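Local coordinates for type IV pilus biogenesis factor PilY1 (PDB 3HX6), which primes type IV pilus assembly, takes part in adhesion to host cells, and seems to regulate pilus retraction and twitching motility through calcium binding and release, at residues F134-S139 with L159-K164; Y193-P198 with N214-M219; A223-I228 with N249-P254; R237-T242 with W278-I283; A325-A330 with T349-E354. The protein carries 3 engineered substitutions. All blocks are in the same frame, centred on the assembly; numbering follows the deposited sequence.

Contact 1. Residues F134-S139 with L159-K164; sequences FYVDGS and LRAGGK
R160 makes most of this contact, laying its side chain against the C-terminal turn of the helix that ends at D137. The chain leaves CB with CG anti to the carbonyl carbon (chi1 -56°) and then bends, though the bend is less sure because CD is modelled too close to the carbonyl oxygens of V136 and D137. The guanidinium turns an edge toward the carbonyl oxygens of Y135 and V136. R160 NH1 comes within 3.1 Å of G138 CA, where the chain leaves helical geometry with positive phi. NH1 also donates to V136 O, 3.2 Å away, in a hydrogen bond whose exact geometry is doubtful for the same reason. The second amino group, NH2, is engaged elsewhere, by F195 O, so one guanidinium links two loops and a helix end.

Next along the segment, A161 adds a small apolar patch: its CB meets V136 CG1 at 3.9 Å. G162 then brings the chain round, its N bonding to L159 O at 2.9 Å. The segment is a type II' beta turn, L159 to G162, joining strands 150-158 and 165-170 of a four-stranded propeller blade; its arginine reaches a helix C-terminus, where carbonyls without intrahelical partners commonly await a donor.

Contact 2. Residues Y193-P198 with N214-M219; sequences YSFPKP and NGYSSM. Engineered in segment 214-219: M219 (natural residue Leu).
Y193 and Y216 pair through their backbones as a single antiparallel hydrogen-bonded bridge. Y193 N gives a 2.8 Å bond to Y216 O; the return bond, Y216 N to Y193 O, is 3.1 Å long and comes in tilted by 34° from the plane of its carbonyl. F195 N approaches the same Y193 O from the other face, at 2.9 Å, closing an inverse gamma turn centred on S194. One oxygen is thereby gripped twice, and the gamma turn is tied to the facing loop.

Side chains pack around this bridge. The Y193 ring offers its edge to S217 CB, 3.8 Å from CE2. Y216 holds CG anti to its carbonyl carbon (chi1 -41°), which brings its ring toward F195 and P196. F195 CB lies 3.8 Å from Y216 CE2, the two aromatic side chains running askew, while P196 CG rests 3.8 Å from G215 CA and also approaches the phenol end of Y216.

Further out, Y216 OH bonds to S252 OG, and N214 OD1 takes L251 N and A224 N, fixing the start of the loop. F353 meets the rings of both F195 and Y216. The contact thus lies between the loop leading into strand 199-202 and the loop joining strands 208-213 and 223-229, with strand 251-257 alongside.

Contact 3. Residues A223-I228 with N249-P254; sequences AALLII and NGLSSP
L251 packs against the A224-L225 backbone and the L225 side chain, and van der Waals contact of this kind accounts for most of the interface. Its CG is anti to the backbone N (chi1 -166°), which carries CD2 over the facing chain to within 3.4 Å of both A224 O and L225 N. The same methyl lies 3.8 Å from L225 CB. L225, itself with CG anti to its N, sends CD1 onward to P254 CB at 3.9 Å, the leucine running slantwise past both partners. A223 completes the row at the other end, its CB 4.1 Å from L251 CB.

A second kind of contact sets a methyl against an amide. A223 CB sits over the flat of the N249 carboxamide, 3.5 Å from ND2 and 3.6 Å from CG. That amide is held in its orientation from outside: ND2 bonds to D272 OD1, while OD1 takes weak bonds from Q274 N and from its own neighbour G250 N.

The axis of strand 223-228 and that of the weakly bonded strand 251-254 run the same general way, 34° apart and 6.5 Å at closest approach, in successive four-stranded sheets. Strand 223-229 obtains its backbone bonds from strands 208-213 and 235-241. With no polar bond between the segments, and contacts made largely by methyl and methylene groups on side chains and backbone, the contact is consistent with propeller blades joined chiefly by buried hydrophobic packing.

Contact 4. Residues R237-T242 with W278-I283; sequences RKLEVT and WRFDLI
D281 OD2 is gripped by two groups, R279 NH2 in a 3.0 Å salt bridge and S309 OG in a hydrogen bond, and R279 continues to D373. This polar pair belongs to strand 278-281, whose neighbouring side chains W278 and F280 meet V241 and L239 of the facing strand.

CG of W278 stands anti to its carbonyl carbon (chi1 -55°), directing the indole at V241, while its NE1 bonds to D272 OD1. V241 faces the indole from the other strand, and its CG2 is modelled over the middle of the six-membered ring, as in a CH-pi contact. The modelled spacing is shorter than carbons can sit and the valine torsion falls away from its usual values, so the detail is doubtful.

L239 and F280 lie alongside each other, pointing contrary ways: L239 CB lies 3.8 Å from F280 CD1, and L239 O is 3.7 Å from F280 CE1. Beyond this ring, L239 CD2 meets L282 CD2 at 4.1 Å, and L282 carries the apolar row toward the loop holding the bound calcium ion, about 9 Å from its side chain.

The axes of the short strand segments 237-241 and 278-281 come within 9.6 Å and run roughly antiparallel, 142° between their directions. The strands belong to different four-stranded sheets, and this is the blade-to-blade packing through hydrophobic faces that characterises a beta-propeller.

Contact 5. Residues A325-A330 with T349-E354; sequences AQAITA and TGKYFE
The carboxamide of Q326 lies beside T349, its NE2 3.9 Å from CG2, while its polar ends are used by Y369 OH and T367 OG1. The F353 ring has a water at its edge, in plane. That water donates to T329 OG1 at 3.0 Å and accepts a bond from Y352 N at 2.8 Å, bridging the two segments.

Between them, the chains are tied directly. G350 N bonds to A327 O at 2.7 Å and nearly straight (163°). T329 OG1, anti to its own carbonyl carbon (chi1 -64°), donates to G350 O across a modelled 2.5 Å, so short that the length is doubtful. Both backbone polar atoms of G350 appear held by the other segment, at a residue whose backbone would bring a side chain up against the preceding carbonyl oxygen.

In the propeller, these are the loops that lead into strand 333-336 and out of strand 343-348, adjacent antiparallel strands of one sheet.

T349 turns OG1 between its backbone N and carbonyl carbon, toward Q366 and T367 N, and this sets CG2 against Q326 CB at 3.5 Å and I328 CG1 at 3.9 Å. A327 CB touches K351 CB, whose lysine goes on to E354 and D357.

All five contacts lie in the beta-propeller of the C-terminal domain of PilY1, packing successive blades and their connecting loops near a calcium-binding loop. Contacts 1 and 2 come in series along the chain, contacts 3 and 4 then alternate their segments, and contact 5 follows. Contacts 3 and 4, with centres 9 Å apart, join the same two four-stranded blades. Contact 2, its centre 7 Å from that of contact 3, links loops before and within the first of these blades; it also touches contacts 1 and 5. Contacts 1 and 4 are about 25 Å apart between centres. Y135, F195, Y216, S252, I328 and F353 connect contacts 1, 2, 3 and 5 into one network, with contact 4 nearest the calcium site.

Contact 1. Residues F134-S139 with L159-K164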
# COMPACT_ATOMS: atom_id res chain seq x y z
N PHE A 134 -25.61 -6.88 14.42
CA PHE A 134 -24.39 -6.89 13.64
C PHE A 134 -23.29 -7.60 14.44
O PHE A 134 -22.55 -8.42 13.90
CB PHE A 134 -23.96 -5.47 13.30
CG PHE A 134 -22.74 -5.39 12.44
CD1 PHE A 134 -21.47 -5.43 13.01
CD2 PHE A 134 -22.85 -5.30 11.06
CE1 PHE A 134 -20.33 -5.38 12.20
CE2 PHE A 134 -21.71 -5.26 10.25
CZ PHE A 134 -20.45 -5.29 10.83
N TYR A 135 -23.20 -7.30 15.73
CA TYR A 135 -22.21 -7.94 16.58
C TYR A 135 -22.51 -9.42 16.73
O TYR A 135 -21.62 -10.26 16.57
CB TYR A 135 -22.16 -7.29 17.97
CG TYR A 135 -21.37 -8.11 18.98
CD1 TYR A 135 -22.03 -8.84 19.97
CD2 TYR A 135 -19.98 -8.21 18.91
CE1 TYR A 135 -21.32 -9.65 20.87
CE2 TYR A 135 -19.26 -9.01 19.80
CZ TYR A 135 -19.94 -9.73 20.78
OH TYR A 135 -19.25 -10.54 21.64
N VAL A 136 -23.76 -9.75 17.05
CA VAL A 136 -24.17 -11.13 17.23
C VAL A 136 -23.89 -12.01 16.01
O VAL A 136 -23.40 -13.12 16.15
CB VAL A 136 -25.66 -11.25 17.59
CG1 VAL A 136 -26.06 -12.71 17.69
CG2 VAL A 136 -25.93 -10.55 18.92
N ASP A 137 -24.22 -11.52 14.82
CA ASP A 137 -23.98 -12.30 13.60
C ASP A 137 -22.47 -12.49 13.45
O ASP A 137 -22.01 -13.51 12.94
CB ASP A 137 -24.53 -11.58 12.36
CG ASP A 137 -26.05 -11.52 12.36
OD1 ASP A 137 -26.68 -12.44 12.92
OD2 ASP A 137 -26.61 -10.56 11.78
N GLY A 138 -21.72 -11.50 13.91
CA GLY A 138 -20.28 -11.56 13.86
C GLY A 138 -19.65 -11.68 12.49
O GLY A 138 -20.26 -11.37 11.46
N SER A 139 -18.41 -12.14 12.48
CA SER A 139 -17.64 -12.32 11.27
C SER A 139 -16.67 -13.47 11.47
O SER A 139 -16.05 -13.59 12.52
CB SER A 139 -16.87 -11.04 10.95
OG SER A 139 -16.05 -11.21 9.80
N LEU A 159 -21.27 -20.96 15.76
CA LEU A 159 -22.72 -20.93 15.74
C LEU A 159 -23.27 -19.64 16.33
O LEU A 159 -24.49 -19.42 16.35
CB LEU A 159 -23.28 -22.13 16.51
CG LEU A 159 -22.74 -23.50 16.08
CD1 LEU A 159 -23.52 -24.61 16.78
CD2 LEU A 159 -22.85 -23.65 14.57
N ARG A 160 -22.37 -18.78 16.82
CA ARG A 160 -22.77 -17.51 17.41
C ARG A 160 -23.73 -17.75 18.57
O ARG A 160 -23.46 -18.57 19.45
CB ARG A 160 -23.44 -16.64 16.34
CG ARG A 160 -22.60 -16.41 15.09
CD ARG A 160 -21.76 -15.15 15.23
NE ARG A 160 -20.43 -15.39 15.78
CZ ARG A 160 -19.71 -14.45 16.38
NH1 ARG A 160 -20.18 -13.22 16.52
NH2 ARG A 160 -18.49 -14.74 16.82
N ALA A 161 -24.87 -17.06 18.57
CA ALA A 161 -25.86 -17.21 19.64
C ALA A 161 -26.79 -18.40 19.37
O ALA A 161 -27.57 -18.79 20.24
CB ALA A 161 -26.68 -15.93 19.79
N GLY A 162 -26.69 -18.97 18.17
CA GLY A 162 -27.54 -20.08 17.81
C GLY A 162 -27.25 -21.39 18.52
O GLY A 162 -28.14 -22.21 18.72
N GLY A 163 -25.99 -21.59 18.89
CA GLY A 163 -25.60 -22.81 19.58
C GLY A 163 -24.16 -22.73 20.03
O GLY A 163 -23.48 -21.75 19.76
N LYS A 164 -23.69 -23.77 20.71
CA LYS A 164 -22.32 -23.81 21.19
C LYS A 164 -21.51 -24.67 20.24
O LYS A 164 -21.49 -25.90 20.35
CB LYS A 164 -22.28 -24.38 22.61
CG LYS A 164 -23.11 -23.59 23.60
CD LYS A 164 -23.24 -24.31 24.94
CE LYS A 164 -24.06 -23.49 25.92
NZ LYS A 164 -24.27 -24.22 27.21

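Contact 2. Residues Y193-P198 with N214-M219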
# COMPACT_ATOMS: atom_id res chain seq x y z
N TYR A 193 -21.09 -20.27 23.87
CA TYR A 193 -21.43 -19.54 22.66
C TYR A 193 -20.13 -18.87 22.23
O TYR A 193 -19.58 -18.01 22.94
CB TYR A 193 -22.53 -18.52 22.95
CG TYR A 193 -23.81 -19.22 23.34
CD1 TYR A 193 -24.53 -19.95 22.40
CD2 TYR A 193 -24.24 -19.22 24.66
CE1 TYR A 193 -25.65 -20.67 22.77
CE2 TYR A 193 -25.37 -19.94 25.04
CZ TYR A 193 -26.06 -20.66 24.09
OH TYR A 193 -27.17 -21.39 24.47
N SER A 194 -19.64 -19.28 21.07
CA SER A 194 -18.37 -18.79 20.57
C SER A 194 -18.29 -17.42 19.95
O SER A 194 -17.95 -17.26 18.78
CB SER A 194 -17.80 -19.84 19.63
OG SER A 194 -17.60 -21.05 20.35
N PHE A 195 -18.59 -16.41 20.76
CA PHE A 195 -18.50 -15.03 20.32
C PHE A 195 -17.03 -14.62 20.20
O PHE A 195 -16.68 -13.76 19.40
CB PHE A 195 -19.21 -14.12 21.32
CG PHE A 195 -20.70 -14.24 21.27
CD1 PHE A 195 -21.44 -13.51 20.35
CD2 PHE A 195 -21.37 -15.08 22.15
CE1 PHE A 195 -22.83 -13.62 20.30
CE2 PHE A 195 -22.76 -15.20 22.11
CZ PHE A 195 -23.49 -14.46 21.18
N PRO A 196 -16.14 -15.24 21.00
CA PRO A 196 -14.73 -14.86 20.90
C PRO A 196 -14.17 -15.05 19.50
O PRO A 196 -14.56 -15.98 18.80
CB PRO A 196 -14.04 -15.79 21.90
CG PRO A 196 -15.10 -16.01 22.94
CD PRO A 196 -16.33 -16.23 22.08
N LYS A 197 -13.28 -14.16 19.09
CA LYS A 197 -12.65 -14.25 17.78
C LYS A 197 -11.41 -15.11 17.94
O LYS A 197 -10.50 -14.78 18.71
CB LYS A 197 -12.25 -12.87 17.27
CG LYS A 197 -13.43 -11.98 16.92
CD LYS A 197 -12.96 -10.74 16.16
CE LYS A 197 -14.14 -9.90 15.71
NZ LYS A 197 -13.75 -8.92 14.65
N PRO A 198 -11.34 -16.23 17.22
CA PRO A 198 -10.16 -17.08 17.34
C PRO A 198 -8.96 -16.54 16.59
O PRO A 198 -9.09 -15.70 15.69
CB PRO A 198 -10.64 -18.41 16.77
CG PRO A 198 -11.56 -17.96 15.68
CD PRO A 198 -12.34 -16.83 16.32
N ASN A 214 -13.10 -20.23 25.29
CA ASN A 214 -14.18 -21.21 25.25
C ASN A 214 -15.54 -20.56 25.02
O ASN A 214 -16.52 -21.23 24.68
CB ASN A 214 -14.21 -22.04 26.54
CG ASN A 214 -14.64 -21.23 27.75
OD1 ASN A 214 -14.10 -20.16 28.02
ND2 ASN A 214 -15.61 -21.76 28.49
N GLY A 215 -15.63 -19.26 25.21
CA GLY A 215 -16.91 -18.63 24.98
C GLY A 215 -17.76 -18.46 26.22
O GLY A 215 -17.31 -18.71 27.34
N TYR A 216 -19.01 -18.07 26.02
CA TYR A 216 -19.89 -17.78 27.14
C TYR A 216 -21.05 -18.73 27.39
O TYR A 216 -21.56 -19.36 26.48
CB TYR A 216 -20.40 -16.35 26.96
CG TYR A 216 -19.32 -15.41 26.47
CD1 TYR A 216 -18.06 -15.40 27.07
CD2 TYR A 216 -19.55 -14.52 25.42
CE1 TYR A 216 -17.06 -14.53 26.64
CE2 TYR A 216 -18.56 -13.64 24.99
CZ TYR A 216 -17.32 -13.65 25.61
OH TYR A 216 -16.33 -12.78 25.23
N SER A 217 -21.44 -18.81 28.66
CA SER A 217 -22.55 -19.66 29.10
C SER A 217 -22.31 -21.13 28.80
O SER A 217 -23.23 -21.84 28.41
CB SER A 217 -23.85 -19.21 28.44
OG SER A 217 -24.10 -17.84 28.71
N SER A 218 -21.07 -21.57 28.96
CA SER A 218 -20.75 -22.97 28.73
C SER A 218 -21.39 -23.75 29.88
O SER A 218 -21.78 -23.15 30.89
CB SER A 218 -19.23 -23.19 28.70
OG SER A 218 -18.62 -22.76 29.90
N MET A 219 -21.50 -25.06 29.73
CA MET A 219 -22.11 -25.94 30.72
C MET A 219 -21.83 -25.62 32.19
O MET A 219 -22.76 -25.50 32.99
CB MET A 219 -21.71 -27.39 30.45
CG MET A 219 -22.47 -28.42 31.29
SD MET A 219 -24.23 -28.52 30.86
CE MET A 219 -24.95 -27.32 31.99

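Contact 3. Residues A223-I228 with N249-P254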
# COMPACT_ATOMS: atom_id res chain seq x y z
N ALA A 223 -14.05 -20.72 32.37
CA ALA A 223 -13.32 -19.97 31.36
C ALA A 223 -12.08 -20.79 31.04
O ALA A 223 -11.41 -21.27 31.95
CB ALA A 223 -12.93 -18.60 31.90
N ALA A 224 -11.79 -20.97 29.76
CA ALA A 224 -10.62 -21.75 29.37
C ALA A 224 -10.13 -21.40 27.97
O ALA A 224 -10.93 -21.07 27.10
CB ALA A 224 -10.93 -23.24 29.44
N LEU A 225 -8.83 -21.48 27.76
CA LEU A 225 -8.27 -21.22 26.44
C LEU A 225 -8.35 -22.55 25.71
O LEU A 225 -7.94 -23.58 26.23
CB LEU A 225 -6.80 -20.78 26.53
CG LEU A 225 -6.17 -20.38 25.18
CD1 LEU A 225 -6.76 -19.04 24.74
CD2 LEU A 225 -4.65 -20.27 25.30
N LEU A 226 -8.91 -22.53 24.51
CA LEU A 226 -9.01 -23.75 23.74
C LEU A 226 -7.95 -23.70 22.65
O LEU A 226 -7.83 -22.71 21.93
CB LEU A 226 -10.41 -23.88 23.11
CG LEU A 226 -11.60 -23.87 24.07
CD1 LEU A 226 -12.90 -24.09 23.30
CD2 LEU A 226 -11.43 -24.96 25.12
N ILE A 227 -7.17 -24.77 22.56
CA ILE A 227 -6.14 -24.86 21.54
C ILE A 227 -6.57 -26.05 20.71
O ILE A 227 -6.42 -27.21 21.10
CB ILE A 227 -4.76 -25.07 22.17
CG1 ILE A 227 -4.40 -23.84 23.02
CG2 ILE A 227 -3.71 -25.29 21.08
CD1 ILE A 227 -3.05 -23.91 23.70
N ILE A 228 -7.14 -25.74 19.55
CA ILE A 228 -7.67 -26.73 18.63
C ILE A 228 -6.74 -26.97 17.46
O ILE A 228 -6.36 -26.04 16.75
CB ILE A 228 -9.04 -26.24 18.11
CG1 ILE A 228 -9.92 -25.84 19.30
CG2 ILE A 228 -9.70 -27.32 17.26
CD1 ILE A 228 -11.18 -25.09 18.92
N ASN A 249 -18.61 -17.36 34.14
CA ASN A 249 -17.39 -16.93 33.48
C ASN A 249 -17.31 -17.56 32.09
O ASN A 249 -18.08 -18.46 31.76
CB ASN A 249 -16.14 -17.31 34.29
CG ASN A 249 -14.94 -16.42 33.97
OD1 ASN A 249 -15.04 -15.51 33.14
ND2 ASN A 249 -13.81 -16.67 34.63
N GLY A 250 -16.38 -17.06 31.29
CA GLY A 250 -16.18 -17.54 29.93
C GLY A 250 -14.97 -16.78 29.42
O GLY A 250 -14.81 -15.60 29.73
N LEU A 251 -14.09 -17.44 28.67
CA LEU A 251 -12.91 -16.76 28.17
C LEU A 251 -13.20 -16.10 26.82
O LEU A 251 -13.86 -16.69 25.97
CB LEU A 251 -11.75 -17.75 28.02
CG LEU A 251 -10.39 -17.07 27.82
CD1 LEU A 251 -10.03 -16.31 29.10
CD2 LEU A 251 -9.32 -18.09 27.50
N SER A 252 -12.68 -14.89 26.63
CA SER A 252 -12.91 -14.15 25.39
C SER A 252 -11.79 -14.28 24.37
O SER A 252 -10.92 -15.15 24.49
CB SER A 252 -13.16 -12.68 25.71
OG SER A 252 -14.25 -12.54 26.61
N SER A 253 -11.81 -13.39 23.37
CA SER A 253 -10.82 -13.39 22.28
C SER A 253 -9.38 -13.27 22.76
O SER A 253 -9.02 -12.32 23.46
CB SER A 253 -11.12 -12.25 21.31
OG SER A 253 -12.50 -12.20 20.99
N PRO A 254 -8.52 -14.22 22.37
CA PRO A 254 -7.13 -14.12 22.81
C PRO A 254 -6.26 -13.34 21.85
O PRO A 254 -6.61 -13.16 20.67
CB PRO A 254 -6.70 -15.58 22.88
CG PRO A 254 -7.41 -16.17 21.70
CD PRO A 254 -8.80 -15.55 21.78

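Contact 4. Residues R237-T242 with W278-I283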
# COMPACT_ATOMS: atom_id res chain seq x y z
N ARG A 237 -5.20 -28.86 23.59
CA ARG A 237 -5.08 -28.48 24.99
C ARG A 237 -6.18 -27.53 25.39
O ARG A 237 -6.57 -26.64 24.63
CB ARG A 237 -3.74 -27.78 25.29
CG ARG A 237 -2.57 -28.70 25.67
CD ARG A 237 -2.92 -29.69 26.78
NE ARG A 237 -3.28 -29.09 28.07
CZ ARG A 237 -2.41 -28.54 28.93
NH1 ARG A 237 -1.12 -28.49 28.65
NH2 ARG A 237 -2.85 -28.07 30.09
N LYS A 238 -6.69 -27.74 26.59
CA LYS A 238 -7.70 -26.87 27.17
C LYS A 238 -7.01 -26.35 28.41
O LYS A 238 -6.63 -27.13 29.29
CB LYS A 238 -8.96 -27.65 27.55
CG LYS A 238 -9.95 -26.83 28.37
CD LYS A 238 -11.40 -27.16 28.04
CE LYS A 238 -11.74 -28.62 28.27
NZ LYS A 238 -11.90 -28.96 29.70
N LEU A 239 -6.80 -25.05 28.46
CA LEU A 239 -6.15 -24.42 29.60
C LEU A 239 -7.20 -23.72 30.44
O LEU A 239 -7.55 -22.56 30.19
CB LEU A 239 -5.09 -23.43 29.11
CG LEU A 239 -3.67 -23.93 28.84
CD1 LEU A 239 -3.67 -25.41 28.50
CD2 LEU A 239 -3.06 -23.10 27.72
N GLU A 240 -7.70 -24.43 31.44
CA GLU A 240 -8.72 -23.88 32.31
C GLU A 240 -8.12 -22.86 33.25
O GLU A 240 -6.98 -22.99 33.70
CB GLU A 240 -9.42 -24.96 33.13
CG GLU A 240 -10.71 -24.44 33.76
CD GLU A 240 -11.35 -25.42 34.74
OE1 GLU A 240 -11.58 -26.59 34.35
OE2 GLU A 240 -11.62 -25.02 35.89
N VAL A 241 -8.91 -21.85 33.53
CA VAL A 241 -8.52 -20.78 34.41
C VAL A 241 -9.51 -20.84 35.57
O VAL A 241 -10.66 -21.21 35.37
CB VAL A 241 -8.62 -19.47 33.60
CG1 VAL A 241 -9.71 -18.58 34.14
CG2 VAL A 241 -7.27 -18.83 33.53
N THR A 242 -9.06 -20.51 36.78
CA THR A 242 -9.97 -20.57 37.94
C THR A 242 -10.82 -19.32 38.10
O THR A 242 -12.04 -19.37 37.98
CB THR A 242 -9.19 -20.80 39.26
OG1 THR A 242 -8.46 -22.03 39.17
CG2 THR A 242 -10.15 -20.89 40.44
N TRP A 278 -6.07 -12.82 31.53
CA TRP A 278 -5.18 -13.95 31.71
C TRP A 278 -4.05 -14.04 30.70
O TRP A 278 -4.18 -13.57 29.58
CB TRP A 278 -5.97 -15.26 31.60
CG TRP A 278 -7.14 -15.37 32.52
CD1 TRP A 278 -8.44 -15.12 32.22
CD2 TRP A 278 -7.10 -15.75 33.90
NE1 TRP A 278 -9.23 -15.32 33.34
CE2 TRP A 278 -8.43 -15.70 34.38
CE3 TRP A 278 -6.07 -16.12 34.78
CZ2 TRP A 278 -8.76 -16.01 35.71
CZ3 TRP A 278 -6.39 -16.43 36.10
CH2 TRP A 278 -7.73 -16.38 36.55
N ARG A 279 -2.94 -14.62 31.13
CA ARG A 279 -1.84 -14.87 30.20
C ARG A 279 -1.62 -16.37 30.30
O ARG A 279 -1.81 -16.97 31.36
CB ARG A 279 -0.55 -14.14 30.57
CG ARG A 279 0.42 -14.14 29.37
CD ARG A 279 1.81 -13.63 29.71
NE ARG A 279 2.60 -14.61 30.44
CZ ARG A 279 3.84 -14.40 30.87
NH1 ARG A 279 4.42 -13.23 30.64
NH2 ARG A 279 4.49 -15.35 31.51
N PHE A 280 -1.22 -16.96 29.18
CA PHE A 280 -0.97 -18.39 29.11
C PHE A 280 0.41 -18.56 28.51
O PHE A 280 0.76 -17.87 27.56
CB PHE A 280 -2.01 -19.06 28.21
CG PHE A 280 -3.44 -18.84 28.65
CD1 PHE A 280 -4.10 -19.80 29.43
CD2 PHE A 280 -4.13 -17.68 28.30
CE1 PHE A 280 -5.42 -19.60 29.84
CE2 PHE A 280 -5.45 -17.47 28.71
CZ PHE A 280 -6.10 -18.43 29.48
N ASP A 281 1.20 -19.46 29.09
CA ASP A 281 2.53 -19.74 28.58
C ASP A 281 2.36 -20.84 27.54
O ASP A 281 1.89 -21.93 27.87
CB ASP A 281 3.45 -20.26 29.69
CG ASP A 281 3.83 -19.18 30.70
OD1 ASP A 281 4.48 -19.52 31.71
OD2 ASP A 281 3.48 -18.00 30.49
N LEU A 282 2.72 -20.55 26.30
CA LEU A 282 2.61 -21.54 25.24
C LEU A 282 4.00 -22.01 24.86
O LEU A 282 4.32 -22.16 23.69
CB LEU A 282 1.87 -20.96 24.02
CG LEU A 282 0.46 -20.40 24.29
CD1 LEU A 282 -0.20 -19.99 22.97
CD2 LEU A 282 -0.39 -21.44 25.03
N ILE A 283 4.83 -22.22 25.88
CA ILE A 283 6.20 -22.71 25.72
C ILE A 283 6.44 -23.81 26.75
O ILE A 283 5.68 -23.95 27.71
CB ILE A 283 7.25 -21.59 25.93
CG1 ILE A 283 7.02 -20.93 27.29
CG2 ILE A 283 7.18 -20.58 24.80
CD1 ILE A 283 8.08 -19.92 27.67

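Contact 5. Residues A325-A330 with T349-E354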
# COMPACT_ATOMS: atom_id res chain seq x y z
N ALA A 325 -16.81 -5.79 38.98
CA ALA A 325 -16.13 -6.46 37.89
C ALA A 325 -16.57 -5.96 36.52
O ALA A 325 -17.74 -5.71 36.30
CB ALA A 325 -16.38 -7.97 37.98
N GLN A 326 -15.61 -5.83 35.60
CA GLN A 326 -15.90 -5.38 34.24
C GLN A 326 -15.54 -6.48 33.25
O GLN A 326 -14.37 -6.84 33.12
CB GLN A 326 -15.06 -4.15 33.91
CG GLN A 326 -15.43 -2.90 34.68
CD GLN A 326 -14.39 -1.82 34.50
OE1 GLN A 326 -14.72 -0.67 34.19
NE2 GLN A 326 -13.13 -2.19 34.70
N ALA A 327 -16.54 -7.00 32.55
CA ALA A 327 -16.30 -8.05 31.58
C ALA A 327 -15.38 -7.57 30.47
O ALA A 327 -15.41 -6.39 30.09
CB ALA A 327 -17.62 -8.52 30.99
N ILE A 328 -14.57 -8.48 29.95
CA ILE A 328 -13.67 -8.17 28.84
C ILE A 328 -14.09 -9.07 27.69
O ILE A 328 -14.13 -10.30 27.84
CB ILE A 328 -12.21 -8.46 29.19
CG1 ILE A 328 -11.76 -7.54 30.33
CG2 ILE A 328 -11.33 -8.28 27.94
CD1 ILE A 328 -10.47 -7.94 30.98
N THR A 329 -14.42 -8.45 26.56
CA THR A 329 -14.86 -9.16 25.37
C THR A 329 -13.81 -9.13 24.28
O THR A 329 -13.49 -10.16 23.68
CB THR A 329 -16.14 -8.50 24.79
OG1 THR A 329 -17.21 -8.62 25.72
CG2 THR A 329 -16.53 -9.17 23.49
N ALA A 330 -13.27 -7.94 24.02
CA ALA A 330 -12.28 -7.75 22.98
C ALA A 330 -10.92 -8.31 23.34
O ALA A 330 -10.56 -8.41 24.52
CB ALA A 330 -12.15 -6.27 22.65
N THR A 349 -12.91 -2.98 28.44
CA THR A 349 -13.99 -3.79 28.96
C THR A 349 -15.32 -3.54 28.25
O THR A 349 -15.51 -2.49 27.63
CB THR A 349 -14.16 -3.57 30.48
OG1 THR A 349 -14.54 -2.21 30.72
CG2 THR A 349 -12.82 -3.84 31.19
N GLY A 350 -16.21 -4.51 28.36
CA GLY A 350 -17.52 -4.41 27.74
C GLY A 350 -18.04 -5.79 27.39
O GLY A 350 -17.28 -6.76 27.33
N LYS A 351 -19.35 -5.90 27.19
CA LYS A 351 -19.97 -7.16 26.82
C LYS A 351 -21.23 -6.79 26.05
O LYS A 351 -21.94 -5.86 26.42
CB LYS A 351 -20.26 -8.03 28.06
CG LYS A 351 -21.50 -7.71 28.86
CD LYS A 351 -21.55 -8.65 30.07
CE LYS A 351 -22.88 -8.59 30.80
NZ LYS A 351 -23.98 -9.21 30.00
N TYR A 352 -21.51 -7.53 24.99
CA TYR A 352 -22.63 -7.22 24.11
C TYR A 352 -23.33 -8.45 23.55
O TYR A 352 -24.16 -8.31 22.65
CB TYR A 352 -22.05 -6.40 22.95
CG TYR A 352 -23.00 -5.48 22.21
CD1 TYR A 352 -22.81 -5.24 20.85
CD2 TYR A 352 -24.01 -4.79 22.87
CE1 TYR A 352 -23.60 -4.33 20.16
CE2 TYR A 352 -24.81 -3.86 22.18
CZ TYR A 352 -24.59 -3.64 20.83
OH TYR A 352 -25.35 -2.74 20.12
N PHE A 353 -23.00 -9.64 24.05
CA PHE A 353 -23.60 -10.85 23.48
C PHE A 353 -25.03 -11.19 23.87
O PHE A 353 -25.73 -11.85 23.10
CB PHE A 353 -22.69 -12.07 23.73
CG PHE A 353 -22.61 -12.49 25.17
CD1 PHE A 353 -23.37 -13.56 25.63
CD2 PHE A 353 -21.75 -11.85 26.05
CE1 PHE A 353 -23.28 -13.98 26.96
CE2 PHE A 353 -21.65 -12.26 27.37
CZ PHE A 353 -22.42 -13.33 27.83
N GLU A 354 -25.48 -10.75 25.03
CA GLU A 354 -26.85 -11.05 25.45
C GLU A 354 -27.82 -9.96 25.00
O GLU A 354 -27.43 -8.81 24.81
CB GLU A 354 -26.91 -11.22 26.96
CG GLU A 354 -26.35 -12.54 27.43
CD GLU A 354 -26.25 -12.64 28.93
OE1 GLU A 354 -26.04 -13.76 29.44
OE2 GLU A 354 -26.37 -11.59 29.60
O HOH W 1 -19.72 -9.50 24.29